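Local coordinates for protein RNA-dependent RNA polymerase (Qualyub virus, PDB 6DWX) that probably acts as an OTU-like cysteine protease, the viral domain expected to cleave ubiquitin, and perhaps ubiquitin-like modifiers, from their conjugates, at residues 15-20 with 130-135. Residues are numbered along the deposited sequence; the frame is centred on the assembly and turned at random.
Sequences DNCSQA and IRWGDG
Ser18 and Arg131 exchange the central backbone hydrogen bonds of an antiparallel strand pair, Ser18 N to Arg131 O and Arg131 N to Ser18 O, both 2.8 Å. Two residues further along, just past the end of strand 125-132, Gly133 N donates to Asn16 O at 3.0 Å, extending the pairing into the loop. The side chains of Ser18 and Arg131 meet as well: NE and NH2 of Arg131 both donate to Ser18 OG, side-on, at 3.1 Å each, with the oxygen close to the guanidinium plane. A bend at chi3 (65°) brings the group round, and its NH1 donates to Gly135 O, which together with Ser18 OG fixes the rotation of the group; Trp10 adds a cation-pi contact. Water 1 joins Ser18 OG to Asn16 O and Gly133 O. These strands are neighbours in the mixed sheet of the OTU-like fold, strand 17-25 lying between 11-14 and 125-132, with helix 101-111 packed against the face that carries Trp132. On that face Cys17 SG, anti to its own backbone N (chi1 -179°), sits over the indole, 4.1 Å from the centroid of the five-membered ring, in a sulfur-aromatic contact; Cys17 CB adds a CH-pi contact. The same sulfur touches Ile130 CG2 at 3.7 Å. At the indole edge Asn16 OD1 approaches Trp132 CD1 to 3.5 Å, amide and ring planes 64° apart, while Asn16 ND2 is hydrogen-bonded to Ser108 of the helix.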
# COMPACT_ATOMS: atom_id res chain seq x y z
N ASP A 15 -4.08 13.38 -7.64
CA ASP A 15 -3.94 12.37 -8.68
C ASP A 15 -4.97 11.26 -8.46
O ASP A 15 -6.16 11.57 -8.42
CB ASP A 15 -2.50 11.86 -8.72
CG ASP A 15 -2.22 10.95 -9.91
OD1 ASP A 15 -2.66 11.28 -11.04
OD2 ASP A 15 -1.57 9.89 -9.70
N ASN A 16 -4.56 10.00 -8.26
CA ASN A 16 -5.52 8.92 -8.03
C ASN A 16 -5.70 8.59 -6.54
O ASN A 16 -6.26 7.54 -6.20
CB ASN A 16 -5.15 7.66 -8.83
CG ASN A 16 -3.97 6.87 -8.23
OD1 ASN A 16 -3.14 7.41 -7.50
ND2 ASN A 16 -3.89 5.58 -8.58
N CYS A 17 -5.31 9.52 -5.66
CA CYS A 17 -5.31 9.31 -4.22
C CYS A 17 -6.47 10.07 -3.58
O CYS A 17 -6.68 11.25 -3.87
CB CYS A 17 -3.98 9.75 -3.62
SG CYS A 17 -3.91 9.49 -1.86
N SER A 18 -7.21 9.38 -2.70
CA SER A 18 -8.29 10.00 -1.95
C SER A 18 -8.22 9.50 -0.51
O SER A 18 -7.42 8.62 -0.16
CB SER A 18 -9.66 9.72 -2.57
OG SER A 18 -9.90 8.32 -2.67
N GLN A 19 -9.10 10.04 0.33
CA GLN A 19 -8.96 9.90 1.76
C GLN A 19 -10.33 9.96 2.40
O GLN A 19 -11.24 10.61 1.88
CB GLN A 19 -8.04 10.99 2.31
CG GLN A 19 -7.91 10.99 3.79
CD GLN A 19 -7.80 12.39 4.34
OE1 GLN A 19 -6.85 13.11 4.03
NE2 GLN A 19 -8.78 12.78 5.16
N ALA A 20 -10.49 9.27 3.53
CA ALA A 20 -11.75 9.22 4.24
C ALA A 20 -11.47 9.23 5.73
O ALA A 20 -10.62 8.48 6.21
CB ALA A 20 -12.56 7.98 3.85
N ILE A 130 -6.80 5.88 3.41
CA ILE A 130 -6.20 6.52 2.25
C ILE A 130 -6.22 5.52 1.10
O ILE A 130 -5.78 4.37 1.27
CB ILE A 130 -4.76 7.00 2.55
CG1 ILE A 130 -4.77 7.99 3.71
CG2 ILE A 130 -4.14 7.62 1.29
CD1 ILE A 130 -3.39 8.41 4.17
N ARG A 131 -6.71 5.95 -0.06
CA ARG A 131 -7.03 5.07 -1.17
C ARG A 131 -6.32 5.53 -2.43
O ARG A 131 -6.33 6.72 -2.75
CB ARG A 131 -8.55 5.03 -1.40
CG ARG A 131 -8.99 4.16 -2.58
CD ARG A 131 -10.51 4.13 -2.72
NE ARG A 131 -10.99 5.46 -3.06
CZ ARG A 131 -11.98 5.72 -3.90
NH1 ARG A 131 -12.64 4.72 -4.48
NH2 ARG A 131 -12.29 6.97 -4.17
N TRP A 132 -5.72 4.59 -3.15
CA TRP A 132 -5.22 4.80 -4.51
C TRP A 132 -6.05 3.95 -5.45
O TRP A 132 -6.08 2.72 -5.33
CB TRP A 132 -3.74 4.45 -4.62
CG TRP A 132 -2.82 5.36 -3.85
CD1 TRP A 132 -2.09 6.41 -4.34
CD2 TRP A 132 -2.51 5.30 -2.43
NE1 TRP A 132 -1.36 7.00 -3.33
CE2 TRP A 132 -1.60 6.34 -2.16
CE3 TRP A 132 -2.91 4.45 -1.39
CZ2 TRP A 132 -1.08 6.56 -0.87
CZ3 TRP A 132 -2.40 4.68 -0.10
CH2 TRP A 132 -1.49 5.72 0.14
N GLY A 133 -6.74 4.60 -6.39
CA GLY A 133 -7.65 3.93 -7.29
C GLY A 133 -9.10 4.29 -6.99
O GLY A 133 -9.43 4.92 -5.98
N ASP A 134 -9.98 3.85 -7.89
CA ASP A 134 -11.40 4.18 -7.84
C ASP A 134 -12.26 3.07 -7.26
O ASP A 134 -13.48 3.25 -7.16
CB ASP A 134 -11.93 4.50 -9.25
CG ASP A 134 -11.66 5.93 -9.68
OD1 ASP A 134 -11.48 6.84 -8.83
OD2 ASP A 134 -11.60 6.15 -10.91
N GLY A 135 -11.69 1.91 -6.92
CA GLY A 135 -12.48 0.79 -6.48
C GLY A 135 -12.96 0.94 -5.04
O GLY A 135 -12.63 1.87 -4.32
O HOH W 1 -8.70 7.28 -4.80
O HOH W 2 -8.87 7.41 -8.46